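Local coordinates for protein CSE1 (Thermus thermophilus, PDB 4AN8) that serves as the large subunit of the type I-E CRISPR Cascade ribonucleoprotein complex, which takes part in bacterial defence against foreign DNA, at residues 77-86 with 200-208; 58-66 with 240-248. One frame throughout, in Å; residues are numbered along the deposited sequence.

Contact 1: 77-86 with 200-208; sequences VLDWWRKGGF and LETLLLNLV
Leu204 packs both methyls between Val77, Trp80, Trp81 and Phe86. CD2 fits among Val77 CG1, the edge of the Trp80 ring and Phe86 CE1, which is 3.6 Å away, while CD1 lies against the backbone of Trp81, 3.7 Å from its CA. Beside it, Leu200 lays CD1 over one face of the Phe86 ring in a CH-pi contact, 3.9 Å from the centroid, and turns CD2 to the backbone of Gly84. Leu207 CD1 reaches Phe86 CE1 at 3.6 Å, and Leu203 CB meets that ring at its edge. This is antiparallel helix packing; the axes of these short segments approach to 10.2 Å, with 172° between their directions. It runs on past the helix end, where Gly84, with positive phi, closes a Schellman motif and lets the chain turn so that Phe86 comes back to the leucines. The Trp81 side is more open, both Trp81 and Glu201 being partly exposed. Trp81 points its ring across to Glu201, its chi1 of -172° placing CG anti to the backbone N, and Glu201 CG sits over the six-membered ring, 3.9 Å from the centroid. The carboxylate lies 17° from parallel to the indole, with CD 3.5 Å from Trp81 CZ2, and its OE1 accepts a hydrogen bond from Gln197 N.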
ATOM      1  N   VAL A  77      12.022  12.916 -15.946  1.00 25.12           N
ATOM      2  CA  VAL A  77      10.628  12.806 -15.533  1.00 25.12           C
ATOM      3  C   VAL A  77       9.971  14.168 -15.711  1.00 25.12           C
ATOM      4  O   VAL A  77       8.827  14.266 -16.155  1.00 25.12           O
ATOM      5  CB  VAL A  77      10.506  12.322 -14.060  1.00 23.65           C
ATOM      6  CG1 VAL A  77       9.065  12.337 -13.621  1.00 23.65           C
ATOM      7  CG2 VAL A  77      11.075  10.905 -13.920  1.00 23.65           C
ATOM      8  N   LEU A  78      10.722  15.213 -15.369  1.00 28.35           N
ATOM      9  CA  LEU A  78      10.289  16.599 -15.508  1.00 28.35           C
ATOM     10  C   LEU A  78       9.984  16.959 -16.959  1.00 28.35           C
ATOM     11  O   LEU A  78       8.936  17.541 -17.266  1.00 28.35           O
ATOM     12  CB  LEU A  78      11.381  17.527 -14.977  1.00 57.94           C
ATOM     13  CG  LEU A  78      11.276  17.936 -13.515  1.00 57.94           C
ATOM     14  CD1 LEU A  78      12.529  18.667 -13.068  1.00 57.94           C
ATOM     15  CD2 LEU A  78      10.036  18.806 -13.333  1.00 57.94           C
ATOM     16  N   ASP A  79      10.907  16.616 -17.847  1.00 37.73           N
ATOM     17  CA  ASP A  79      10.652  16.734 -19.273  1.00 37.73           C
ATOM     18  C   ASP A  79       9.292  16.137 -19.622  1.00 37.73           C
ATOM     19  O   ASP A  79       8.445  16.818 -20.194  1.00 37.73           O
ATOM     20  CB  ASP A  79      11.740  16.017 -20.084  1.00 86.69           C
ATOM     21  CG  ASP A  79      12.968  16.876 -20.311  1.00 86.69           C
ATOM     22  OD1 ASP A  79      12.805  18.064 -20.655  1.00 86.69           O
ATOM     23  OD2 ASP A  79      14.098  16.363 -20.154  1.00 86.69           O
ATOM     24  N   TRP A  80       9.082  14.861 -19.295  1.00 31.31           N
ATOM     25  CA  TRP A  80       7.846  14.197 -19.694  1.00 31.31           C
ATOM     26  C   TRP A  80       6.656  14.891 -19.077  1.00 31.31           C
ATOM     27  O   TRP A  80       5.584  14.928 -19.663  1.00 31.31           O
ATOM     28  CB  TRP A  80       7.861  12.716 -19.314  1.00 25.57           C
ATOM     29  CG  TRP A  80       9.042  12.030 -19.886  1.00 25.57           C
ATOM     30  CD1 TRP A  80       9.728  12.390 -21.010  1.00 25.57           C
ATOM     31  CD2 TRP A  80       9.703  10.873 -19.359  1.00 25.57           C
ATOM     32  NE1 TRP A  80      10.770  11.519 -21.226  1.00 25.57           N
ATOM     33  CE2 TRP A  80      10.781  10.582 -20.224  1.00 25.57           C
ATOM     34  CE3 TRP A  80       9.484  10.051 -18.249  1.00 25.57           C
ATOM     35  CZ2 TRP A  80      11.647   9.515 -20.005  1.00 25.57           C
ATOM     36  CZ3 TRP A  80      10.340   8.987 -18.033  1.00 25.57           C
ATOM     37  CH2 TRP A  80      11.407   8.726 -18.908  1.00 25.57           C
ATOM     38  N   TRP A  81       6.849  15.438 -17.889  1.00 31.64           N
ATOM     39  CA  TRP A  81       5.793  16.194 -17.238  1.00 31.64           C
ATOM     40  C   TRP A  81       5.475  17.430 -18.076  1.00 31.64           C
ATOM     41  O   TRP A  81       4.320  17.710 -18.359  1.00 31.64           O
ATOM     42  CB  TRP A  81       6.215  16.621 -15.825  1.00 26.98           C
ATOM     43  CG  TRP A  81       5.108  17.225 -15.058  1.00 26.98           C
ATOM     44  CD1 TRP A  81       4.454  18.394 -15.343  1.00 26.98           C
ATOM     45  CD2 TRP A  81       4.490  16.699 -13.870  1.00 26.98           C
ATOM     46  NE1 TRP A  81       3.471  18.625 -14.412  1.00 26.98           N
ATOM     47  CE2 TRP A  81       3.472  17.603 -13.494  1.00 26.98           C
ATOM     48  CE3 TRP A  81       4.701  15.557 -13.085  1.00 26.98           C
ATOM     49  CZ2 TRP A  81       2.663  17.401 -12.353  1.00 26.98           C
ATOM     50  CZ3 TRP A  81       3.884  15.354 -11.960  1.00 26.98           C
ATOM     51  CH2 TRP A  81       2.885  16.272 -11.610  1.00 26.98           C
ATOM     52  N   ARG A  82       6.513  18.177 -18.444  1.00 37.89           N
ATOM     53  CA  ARG A  82       6.348  19.378 -19.262  1.00 37.89           C
ATOM     54  C   ARG A  82       5.657  19.072 -20.593  1.00 37.89           C
ATOM     55  O   ARG A  82       4.719  19.767 -20.983  1.00 37.89           O
ATOM     56  CB  ARG A  82       7.695  20.080 -19.506  1.00 51.38           C
ATOM     57  CG  ARG A  82       8.079  21.082 -18.424  1.00 51.38           C
ATOM     58  CD  ARG A  82       9.301  21.925 -18.809  1.00 51.38           C
ATOM     59  NE  ARG A  82      10.396  21.062 -19.226  1.00 51.38           N
ATOM     60  CZ  ARG A  82      11.339  20.591 -18.415  1.00 51.38           C
ATOM     61  NH1 ARG A  82      11.352  20.926 -17.127  1.00 51.38           N
ATOM     62  NH2 ARG A  82      12.284  19.794 -18.901  1.00 51.38           N
ATOM     63  N   LYS A  83       6.107  18.027 -21.280  1.00 39.56           N
ATOM     64  CA  LYS A  83       5.558  17.678 -22.591  1.00 39.56           C
ATOM     65  C   LYS A  83       4.153  17.101 -22.520  1.00 39.56           C
ATOM     66  O   LYS A  83       3.456  17.033 -23.530  1.00 39.56           O
ATOM     67  CB  LYS A  83       6.490  16.729 -23.337  1.00 59.80           C
ATOM     68  CG  LYS A  83       7.315  17.430 -24.394  1.00 59.80           C
ATOM     69  CD  LYS A  83       8.530  16.617 -24.791  1.00 59.80           C
ATOM     70  CE  LYS A  83       9.645  16.789 -23.778  1.00 59.80           C
ATOM     71  NZ  LYS A  83      10.706  15.758 -23.959  1.00 59.80           N
ATOM     72  N   GLY A  84       3.727  16.691 -21.328  1.00 29.78           N
ATOM     73  CA  GLY A  84       2.395  16.142 -21.187  1.00 29.78           C
ATOM     74  C   GLY A  84       2.276  14.703 -21.655  1.00 29.78           C
ATOM     75  O   GLY A  84       1.182  14.234 -21.963  1.00 29.78           O
ATOM     76  N   GLY A  85       3.381  13.970 -21.686  1.00 28.09           N
ATOM     77  CA  GLY A  85       3.302  12.576 -22.102  1.00 28.09           C
ATOM     78  C   GLY A  85       4.646  11.883 -22.104  1.00 28.09           C
ATOM     79  O   GLY A  85       5.673  12.562 -22.072  1.00 28.09           O
ATOM     80  N   PHE A  86       4.631  10.546 -22.111  1.00 30.21           N
ATOM     81  CA  PHE A  86       5.837   9.730 -22.248  1.00 30.21           C
ATOM     82  C   PHE A  86       6.263   9.659 -23.707  1.00 30.21           C
ATOM     83  O   PHE A  86       5.429   9.805 -24.603  1.00 30.21           O
ATOM     84  CB  PHE A  86       5.583   8.277 -21.812  1.00 23.87           C
ATOM     85  CG  PHE A  86       5.167   8.122 -20.389  1.00 23.87           C
ATOM     86  CD1 PHE A  86       6.050   8.414 -19.359  1.00 23.87           C
ATOM     87  CD2 PHE A  86       3.895   7.666 -20.078  1.00 23.87           C
ATOM     88  CE1 PHE A  86       5.665   8.269 -18.051  1.00 23.87           C
ATOM     89  CE2 PHE A  86       3.507   7.526 -18.765  1.00 23.87           C
ATOM     90  CZ  PHE A  86       4.385   7.827 -17.754  1.00 23.87           C
ATOM     91  N   LEU A 200      -1.117  10.203 -15.848  1.00 19.55           N
ATOM     92  CA  LEU A 200       0.246  10.542 -16.253  1.00 19.55           C
ATOM     93  C   LEU A 200       1.040  11.076 -15.076  1.00 19.55           C
ATOM     94  O   LEU A 200       2.158  10.621 -14.823  1.00 19.55           O
ATOM     95  CB  LEU A 200       0.280  11.574 -17.386  1.00 23.38           C
ATOM     96  CG  LEU A 200       1.678  12.088 -17.727  1.00 23.38           C
ATOM     97  CD1 LEU A 200       2.462  10.992 -18.366  1.00 23.38           C
ATOM     98  CD2 LEU A 200       1.570  13.283 -18.679  1.00 23.38           C
ATOM     99  N   GLU A 201       0.475  12.028 -14.348  1.00 19.63           N
ATOM    100  CA  GLU A 201       1.201  12.619 -13.224  1.00 19.63           C
ATOM    101  C   GLU A 201       1.524  11.550 -12.182  1.00 19.63           C
ATOM    102  O   GLU A 201       2.649  11.484 -11.659  1.00 19.63           O
ATOM    103  CB  GLU A 201       0.412  13.767 -12.588  1.00 29.54           C
ATOM    104  CG  GLU A 201       0.223  14.951 -13.529  1.00 29.54           C
ATOM    105  CD  GLU A 201      -0.544  16.139 -12.916  1.00 29.54           C
ATOM    106  OE1 GLU A 201      -1.042  16.069 -11.771  1.00 29.54           O
ATOM    107  OE2 GLU A 201      -0.654  17.165 -13.608  1.00 29.54           O
ATOM    108  N   THR A 202       0.532  10.706 -11.903  1.00 21.14           N
ATOM    109  CA  THR A 202       0.699   9.681 -10.890  1.00 21.14           C
ATOM    110  C   THR A 202       1.841   8.730 -11.271  1.00 21.14           C
ATOM    111  O   THR A 202       2.768   8.545 -10.486  1.00 21.14           O
ATOM    112  CB  THR A 202      -0.612   8.933 -10.613  1.00 17.82           C
ATOM    113  OG1 THR A 202      -1.551   9.860 -10.061  1.00 17.82           O
ATOM    114  CG2 THR A 202      -0.381   7.781  -9.610  1.00 17.82           C
ATOM    115  N   LEU A 203       1.796   8.167 -12.471  1.00 22.00           N
ATOM    116  CA  LEU A 203       2.930   7.373 -12.947  1.00 22.00           C
ATOM    117  C   LEU A 203       4.257   8.131 -12.823  1.00 22.00           C
ATOM    118  O   LEU A 203       5.233   7.592 -12.309  1.00 22.00           O
ATOM    119  CB  LEU A 203       2.713   6.894 -14.392  1.00 18.18           C
ATOM    120  CG  LEU A 203       1.564   5.890 -14.511  1.00 18.18           C
ATOM    121  CD1 LEU A 203       1.338   5.459 -15.939  1.00 18.18           C
ATOM    122  CD2 LEU A 203       1.765   4.651 -13.593  1.00 18.18           C
ATOM    123  N   LEU A 204       4.305   9.385 -13.268  1.00 22.38           N
ATOM    124  CA  LEU A 204       5.540  10.178 -13.152  1.00 22.38           C
ATOM    125  C   LEU A 204       6.042  10.358 -11.696  1.00 22.38           C
ATOM    126  O   LEU A 204       7.256  10.331 -11.436  1.00 22.38           O
ATOM    127  CB  LEU A 204       5.368  11.551 -13.815  1.00 18.61           C
ATOM    128  CG  LEU A 204       5.245  11.561 -15.347  1.00 18.61           C
ATOM    129  CD1 LEU A 204       4.809  12.941 -15.868  1.00 18.61           C
ATOM    130  CD2 LEU A 204       6.552  11.112 -16.006  1.00 18.61           C
ATOM    131  N   LEU A 205       5.101  10.561 -10.764  1.00 19.77           N
ATOM    132  CA  LEU A 205       5.416  10.726  -9.360  1.00 19.77           C
ATOM    133  C   LEU A 205       5.947   9.439  -8.725  1.00 19.77           C
ATOM    134  O   LEU A 205       6.526   9.482  -7.643  1.00 19.77           O
ATOM    135  CB  LEU A 205       4.195  11.240  -8.592  1.00 20.71           C
ATOM    136  CG  LEU A 205       3.755  12.672  -8.918  1.00 20.71           C
ATOM    137  CD1 LEU A 205       2.302  12.906  -8.537  1.00 20.71           C
ATOM    138  CD2 LEU A 205       4.678  13.679  -8.259  1.00 20.71           C
ATOM    139  N   ASN A 206       5.764   8.303  -9.403  1.00 19.07           N
ATOM    140  CA  ASN A 206       6.238   7.017  -8.883  1.00 19.07           C
ATOM    141  C   ASN A 206       7.383   6.442  -9.706  1.00 19.07           C
ATOM    142  O   ASN A 206       7.880   5.359  -9.392  1.00 19.07           O
ATOM    143  CB  ASN A 206       5.094   5.992  -8.810  1.00 18.26           C
ATOM    144  CG  ASN A 206       4.123   6.286  -7.682  1.00 18.26           C
ATOM    145  OD1 ASN A 206       4.290   5.789  -6.572  1.00 18.26           O
ATOM    146  ND2 ASN A 206       3.119   7.127  -7.956  1.00 18.26           N
ATOM    147  N   LEU A 207       7.801   7.178 -10.743  1.00 23.48           N
ATOM    148  CA  LEU A 207       8.897   6.718 -11.602  1.00 23.48           C
ATOM    149  C   LEU A 207      10.254   7.111 -11.061  1.00 23.48           C
ATOM    150  O   LEU A 207      10.914   7.992 -11.603  1.00 23.48           O
ATOM    151  CB  LEU A 207       8.768   7.237 -13.033  1.00 26.08           C
ATOM    152  CG  LEU A 207       7.852   6.481 -13.983  1.00 26.08           C
ATOM    153  CD1 LEU A 207       7.805   7.223 -15.309  1.00 26.08           C
ATOM    154  CD2 LEU A 207       8.350   5.070 -14.185  1.00 26.08           C
ATOM    155  N   VAL A 208      10.666   6.425 -10.001  1.00 24.32           N
ATOM    156  CA  VAL A 208      11.942   6.638  -9.344  1.00 24.32           C
ATOM    157  C   VAL A 208      13.104   6.299 -10.294  1.00 24.32           C
ATOM    158  O   VAL A 208      13.031   5.308 -11.047  1.00 24.32           O
ATOM    159  CB  VAL A 208      11.994   5.774  -8.066  1.00 18.32           C
ATOM    160  CG1 VAL A 208      13.350   5.929  -7.314  1.00 18.32           C
ATOM    161  CG2 VAL A 208      10.783   6.119  -7.157  1.00 18.32           C
TER

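Contact 2: 58-66 with 240-248; sequences RLLLAVLHR and GRTRVYTWP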
ATOM      1  N   ARG A  58       1.865  -0.847 -10.349  1.00 20.44           N
ATOM      2  CA  ARG A  58       3.193  -1.498 -10.351  1.00 20.44           C
ATOM      3  C   ARG A  58       3.491  -2.213 -11.672  1.00 20.44           C
ATOM      4  O   ARG A  58       4.618  -2.183 -12.147  1.00 20.44           O
ATOM      5  CB  ARG A  58       3.388  -2.444  -9.151  1.00 17.68           C
ATOM      6  CG  ARG A  58       3.305  -1.732  -7.795  1.00 17.68           C
ATOM      7  CD  ARG A  58       2.942  -2.681  -6.624  1.00 17.68           C
ATOM      8  NE  ARG A  58       3.995  -3.672  -6.385  1.00 17.68           N
ATOM      9  CZ  ARG A  58       5.125  -3.418  -5.730  1.00 17.68           C
ATOM     10  NH1 ARG A  58       5.346  -2.204  -5.254  1.00 17.68           N
ATOM     11  NH2 ARG A  58       6.039  -4.373  -5.564  1.00 17.68           N
ATOM     12  N   LEU A  59       2.479  -2.841 -12.260  1.00 17.47           N
ATOM     13  CA  LEU A  59       2.607  -3.404 -13.598  1.00 17.47           C
ATOM     14  C   LEU A  59       2.917  -2.307 -14.660  1.00 17.47           C
ATOM     15  O   LEU A  59       3.840  -2.451 -15.470  1.00 17.47           O
ATOM     16  CB  LEU A  59       1.355  -4.187 -13.959  1.00 19.09           C
ATOM     17  CG  LEU A  59       1.359  -4.809 -15.364  1.00 19.09           C
ATOM     18  CD1 LEU A  59       2.576  -5.720 -15.559  1.00 19.09           C
ATOM     19  CD2 LEU A  59       0.043  -5.594 -15.645  1.00 19.09           C
ATOM     20  N   LEU A  60       2.169  -1.203 -14.634  1.00 17.46           N
ATOM     21  CA  LEU A  60       2.421  -0.114 -15.574  1.00 17.46           C
ATOM     22  C   LEU A  60       3.839   0.437 -15.413  1.00 17.46           C
ATOM     23  O   LEU A  60       4.528   0.677 -16.407  1.00 17.46           O
ATOM     24  CB  LEU A  60       1.412   1.033 -15.413  1.00 16.84           C
ATOM     25  CG  LEU A  60      -0.019   0.641 -15.799  1.00 16.84           C
ATOM     26  CD1 LEU A  60      -0.938   1.829 -15.668  1.00 16.84           C
ATOM     27  CD2 LEU A  60      -0.070   0.038 -17.203  1.00 16.84           C
ATOM     28  N   LEU A  61       4.247   0.658 -14.161  1.00 16.84           N
ATOM     29  CA  LEU A  61       5.599   1.123 -13.859  1.00 16.84           C
ATOM     30  C   LEU A  61       6.681   0.146 -14.350  1.00 16.84           C
ATOM     31  O   LEU A  61       7.711   0.569 -14.858  1.00 16.84           O
ATOM     32  CB  LEU A  61       5.759   1.358 -12.366  1.00 16.25           C
ATOM     33  CG  LEU A  61       4.904   2.520 -11.861  1.00 16.25           C
ATOM     34  CD1 LEU A  61       4.674   2.397 -10.324  1.00 16.25           C
ATOM     35  CD2 LEU A  61       5.554   3.852 -12.234  1.00 16.25           C
ATOM     36  N   ALA A  62       6.445  -1.158 -14.176  1.00 18.48           N
ATOM     37  CA  ALA A  62       7.385  -2.160 -14.652  1.00 18.48           C
ATOM     38  C   ALA A  62       7.571  -1.965 -16.147  1.00 18.48           C
ATOM     39  O   ALA A  62       8.694  -1.859 -16.627  1.00 18.48           O
ATOM     40  CB  ALA A  62       6.865  -3.582 -14.367  1.00  9.74           C
ATOM     41  N   VAL A  63       6.457  -1.902 -16.879  1.00 24.13           N
ATOM     42  CA  VAL A  63       6.531  -1.702 -18.311  1.00 24.13           C
ATOM     43  C   VAL A  63       7.279  -0.407 -18.683  1.00 24.13           C
ATOM     44  O   VAL A  63       8.142  -0.420 -19.557  1.00 24.13           O
ATOM     45  CB  VAL A  63       5.145  -1.728 -18.986  1.00 15.14           C
ATOM     46  CG1 VAL A  63       5.298  -1.400 -20.444  1.00 15.14           C
ATOM     47  CG2 VAL A  63       4.494  -3.119 -18.826  1.00 15.14           C
ATOM     48  N   LEU A  64       6.947   0.699 -18.021  1.00 24.34           N
ATOM     49  CA  LEU A  64       7.592   1.983 -18.300  1.00 24.34           C
ATOM     50  C   LEU A  64       9.091   1.954 -18.078  1.00 24.34           C
ATOM     51  O   LEU A  64       9.856   2.407 -18.928  1.00 24.34           O
ATOM     52  CB  LEU A  64       6.996   3.107 -17.447  1.00 21.68           C
ATOM     53  CG  LEU A  64       5.631   3.617 -17.909  1.00 21.68           C
ATOM     54  CD1 LEU A  64       4.909   4.436 -16.834  1.00 21.68           C
ATOM     55  CD2 LEU A  64       5.784   4.401 -19.243  1.00 21.68           C
ATOM     56  N   HIS A  65       9.516   1.439 -16.928  1.00 23.20           N
ATOM     57  CA  HIS A  65      10.932   1.375 -16.617  1.00 23.20           C
ATOM     58  C   HIS A  65      11.721   0.592 -17.666  1.00 23.20           C
ATOM     59  O   HIS A  65      12.830   0.965 -18.012  1.00 23.20           O
ATOM     60  CB  HIS A  65      11.161   0.749 -15.252  1.00 20.30           C
ATOM     61  CG  HIS A  65      10.904   1.678 -14.108  1.00 20.30           C
ATOM     62  ND1 HIS A  65      11.294   3.001 -14.125  1.00 20.30           N
ATOM     63  CD2 HIS A  65      10.299   1.468 -12.911  1.00 20.30           C
ATOM     64  CE1 HIS A  65      10.971   3.562 -12.968  1.00 20.30           C
ATOM     65  NE2 HIS A  65      10.374   2.655 -12.215  1.00 20.30           N
ATOM     66  N   ARG A  66      11.165  -0.506 -18.151  1.00 22.19           N
ATOM     67  CA  ARG A  66      11.890  -1.324 -19.091  1.00 22.19           C
ATOM     68  C   ARG A  66      11.838  -0.690 -20.478  1.00 22.19           C
ATOM     69  O   ARG A  66      12.854  -0.571 -21.142  1.00 22.19           O
ATOM     70  CB  ARG A  66      11.325  -2.748 -19.107  1.00 21.31           C
ATOM     71  CG  ARG A  66      11.403  -3.428 -17.758  1.00 21.31           C
ATOM     72  CD  ARG A  66      12.856  -3.501 -17.295  1.00 21.31           C
ATOM     73  NE  ARG A  66      13.627  -4.443 -18.106  1.00 21.31           N
ATOM     74  CZ  ARG A  66      14.904  -4.725 -17.883  1.00 21.31           C
ATOM     75  NH1 ARG A  66      15.543  -4.128 -16.877  1.00 21.31           N
ATOM     76  NH2 ARG A  66      15.536  -5.599 -18.665  1.00 21.31           N
ATOM     77  N   GLY A 240      15.906  -6.452  -7.730  1.00 27.10           N
ATOM     78  CA  GLY A 240      15.540  -6.006  -9.063  1.00 27.10           C
ATOM     79  C   GLY A 240      14.143  -5.417  -9.035  1.00 27.10           C
ATOM     80  O   GLY A 240      13.169  -6.119  -8.755  1.00 27.10           O
ATOM     81  N   ARG A 241      14.039  -4.124  -9.325  1.00 21.82           N
ATOM     82  CA  ARG A 241      12.776  -3.416  -9.173  1.00 21.82           C
ATOM     83  C   ARG A 241      11.626  -4.065  -9.950  1.00 21.82           C
ATOM     84  O   ARG A 241      10.579  -4.351  -9.380  1.00 21.82           O
ATOM     85  CB  ARG A 241      12.908  -1.942  -9.557  1.00 16.48           C
ATOM     86  CG  ARG A 241      11.647  -1.123  -9.249  1.00 16.48           C
ATOM     87  CD  ARG A 241      11.802   0.300  -9.739  1.00 16.48           C
ATOM     88  NE  ARG A 241      12.946   0.956  -9.115  1.00 16.48           N
ATOM     89  CZ  ARG A 241      13.347   2.186  -9.393  1.00 16.48           C
ATOM     90  NH1 ARG A 241      12.679   2.934 -10.288  1.00 16.48           N
ATOM     91  NH2 ARG A 241      14.402   2.676  -8.762  1.00 16.48           N
ATOM     92  N   THR A 242      11.808  -4.294 -11.244  1.00 14.96           N
ATOM     93  CA  THR A 242      10.705  -4.811 -12.035  1.00 14.96           C
ATOM     94  C   THR A 242      10.529  -6.294 -11.839  1.00 14.96           C
ATOM     95  O   THR A 242       9.435  -6.822 -12.072  1.00 14.96           O
ATOM     96  CB  THR A 242      10.837  -4.474 -13.526  1.00 19.89           C
ATOM     97  OG1 THR A 242      11.876  -5.265 -14.108  1.00 19.89           O
ATOM     98  CG2 THR A 242      11.168  -3.005 -13.681  1.00 19.89           C
ATOM     99  N   ARG A 243      11.587  -6.977 -11.409  1.00 19.05           N
ATOM    100  CA  ARG A 243      11.467  -8.411 -11.123  1.00 19.05           C
ATOM    101  C   ARG A 243      10.572  -8.534  -9.894  1.00 19.05           C
ATOM    102  O   ARG A 243       9.688  -9.358  -9.827  1.00 19.05           O
ATOM    103  CB  ARG A 243      12.848  -9.058 -10.871  1.00 21.20           C
ATOM    104  CG  ARG A 243      12.778 -10.488 -10.351  1.00 21.20           C
ATOM    105  CD  ARG A 243      14.185 -11.117 -10.101  1.00 21.20           C
ATOM    106  NE  ARG A 243      15.010 -11.136 -11.315  1.00 21.20           N
ATOM    107  CZ  ARG A 243      16.070 -10.343 -11.498  1.00 21.20           C
ATOM    108  NH1 ARG A 243      16.468  -9.485 -10.554  1.00 21.20           N
ATOM    109  NH2 ARG A 243      16.756 -10.415 -12.621  1.00 21.20           N
ATOM    110  N   VAL A 244      10.813  -7.688  -8.914  1.00 16.51           N
ATOM    111  CA  VAL A 244       9.953  -7.655  -7.745  1.00 16.51           C
ATOM    112  C   VAL A 244       8.518  -7.165  -8.028  1.00 16.51           C
ATOM    113  O   VAL A 244       7.583  -7.758  -7.541  1.00 16.51           O
ATOM    114  CB  VAL A 244      10.629  -6.933  -6.582  1.00 14.78           C
ATOM    115  CG1 VAL A 244       9.667  -6.817  -5.383  1.00 14.78           C
ATOM    116  CG2 VAL A 244      11.872  -7.726  -6.184  1.00 14.78           C
ATOM    117  N   TYR A 245       8.352  -6.129  -8.846  1.00 19.31           N
ATOM    118  CA  TYR A 245       7.019  -5.666  -9.276  1.00 19.31           C
ATOM    119  C   TYR A 245       6.201  -6.758  -9.970  1.00 19.31           C
ATOM    120  O   TYR A 245       4.968  -6.741  -9.958  1.00 19.31           O
ATOM    121  CB  TYR A 245       7.152  -4.507 -10.275  1.00 17.81           C
ATOM    122  CG  TYR A 245       7.451  -3.144  -9.673  1.00 17.81           C
ATOM    123  CD1 TYR A 245       7.634  -2.970  -8.287  1.00 17.81           C
ATOM    124  CD2 TYR A 245       7.559  -2.031 -10.496  1.00 17.81           C
ATOM    125  CE1 TYR A 245       7.896  -1.718  -7.760  1.00 17.81           C
ATOM    126  CE2 TYR A 245       7.819  -0.773  -9.977  1.00 17.81           C
ATOM    127  CZ  TYR A 245       7.982  -0.617  -8.621  1.00 17.81           C
ATOM    128  OH  TYR A 245       8.251   0.643  -8.145  1.00 17.81           O
ATOM    129  N   THR A 246       6.885  -7.685 -10.628  1.00 17.41           N
ATOM    130  CA  THR A 246       6.180  -8.705 -11.381  1.00 17.41           C
ATOM    131  C   THR A 246       6.507 -10.102 -10.866  1.00 17.41           C
ATOM    132  O   THR A 246       6.463 -11.063 -11.606  1.00 17.41           O
ATOM    133  CB  THR A 246       6.536  -8.611 -12.879  1.00 19.09           C
ATOM    134  OG1 THR A 246       7.934  -8.878 -13.053  1.00 19.09           O
ATOM    135  CG2 THR A 246       6.174  -7.191 -13.440  1.00 19.09           C
ATOM    136  N   TRP A 247       6.832 -10.198  -9.583  1.00 17.65           N
ATOM    137  CA  TRP A 247       7.223 -11.462  -8.988  1.00 17.65           C
ATOM    138  C   TRP A 247       6.198 -12.597  -9.162  1.00 17.65           C
ATOM    139  O   TRP A 247       5.004 -12.422  -8.873  1.00 17.65           O
ATOM    140  CB  TRP A 247       7.455 -11.247  -7.500  1.00 25.00           C
ATOM    141  CG  TRP A 247       8.171 -12.363  -6.856  1.00 25.00           C
ATOM    142  CD1 TRP A 247       7.618 -13.427  -6.200  1.00 25.00           C
ATOM    143  CD2 TRP A 247       9.595 -12.558  -6.822  1.00 25.00           C
ATOM    144  NE1 TRP A 247       8.615 -14.271  -5.752  1.00 25.00           N
ATOM    145  CE2 TRP A 247       9.836 -13.755  -6.120  1.00 25.00           C
ATOM    146  CE3 TRP A 247      10.684 -11.836  -7.322  1.00 25.00           C
ATOM    147  CZ2 TRP A 247      11.125 -14.239  -5.889  1.00 25.00           C
ATOM    148  CZ3 TRP A 247      11.963 -12.321  -7.100  1.00 25.00           C
ATOM    149  CH2 TRP A 247      12.172 -13.517  -6.391  1.00 25.00           C
ATOM    150  N   PRO A 248       6.673 -13.799  -9.573  1.00 17.98           N
ATOM    151  CA  PRO A 248       5.759 -14.949  -9.634  1.00 17.98           C
ATOM    152  C   PRO A 248       5.664 -15.700  -8.300  1.00 17.98           C
ATOM    153  O   PRO A 248       6.367 -16.691  -8.104  1.00 17.98           O
ATOM    154  CB  PRO A 248       6.407 -15.839 -10.699  1.00 23.44           C
ATOM    155  CG  PRO A 248       7.876 -15.606 -10.499  1.00 23.44           C
ATOM    156  CD  PRO A 248       8.020 -14.137 -10.075  1.00 23.44           C
TER
HETATM  157  O   HOH W   1       3.070  -5.980  -7.861  1.00 54.65           O
HETATM  158  O   HOH W   2       5.192  -7.244  -6.062  1.00 54.65           O
HETATM  159  O   HOH W   3       8.767   2.525  -9.790  1.00 51.38           O
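Helices 58-66 and 241-245 run roughly antiparallel, crossing at -152°; the axes of these short segments approach to 9.2 Å, and the backbones come closest where Ala62 faces Thr242, CA to CA 5.0 Å. It is a buried helix-helix packing with a small residue at the close point: the lone methyl of Ala62 lets the backbones approach, and its CB rests 3.8 Å from Thr246 CG2. Thr246 in turn is fixed by its OG1, which donates to Thr242 O one turn back.

Tyr245 packs beside this point. Its ring has Arg58 CB over one face and Arg241 CG over the opposite one, and Leu61 CB packs near CE2. The Arg58 chain bends at chi3, which sets its guanidinium beside the CD1-CE1 rim of the ring. Tyr245 CD1 then lies over one guanidinium face, 3.5 Å from Arg58 NH2, but the two planes are 62° apart, far from a parallel stack. At the guanidinium edge two waters sit in plane: one joins Arg58 NE to Tyr245 O, the other joins NH2 to Val244 O. They give partners to carbonyls at the C-terminal end of helix 241-245, and Asp279 adds a salt bridge to Arg58 NH2.

At the other end, Arg66 lays CD across Thr242, and its guanidinium goes on to Glu220. Arg241 brings its guanidinium edge-on to the imidazole of His65, the planes 70° apart; its NH1 is probably hydrogen-bonded to Val208 O, while His65 ND1 pairs with Gly70 O. A third water, in the planes of both rings, lies 2.9 Å from His65 NE2 and 2.6 Å from Tyr245 OH.

From the N terminus, helix 50-67 comes first and supplies 58-66; helix 74-83 and the turn after it supply 77-86. The chain then runs 113 residues, through helices 88-98 and 154-167 and several strands, before 200-208 returns to close contact 1. Segment 240-248 closes contact 2 later, so the loop of contact 1 lies wholly within that of contact 2. The centres are about 17 Å apart, yet the two contacts touch. Leu207 CD2 packs on His65 CE1, Phe86 CZ meets Leu64 CD1, and the end of 200-208 also meets the start of helix 241-245. Helix 50-67 thus lies between helix 241-245 and contact 1, touching helix 199-206 and the turn after helix 74-83.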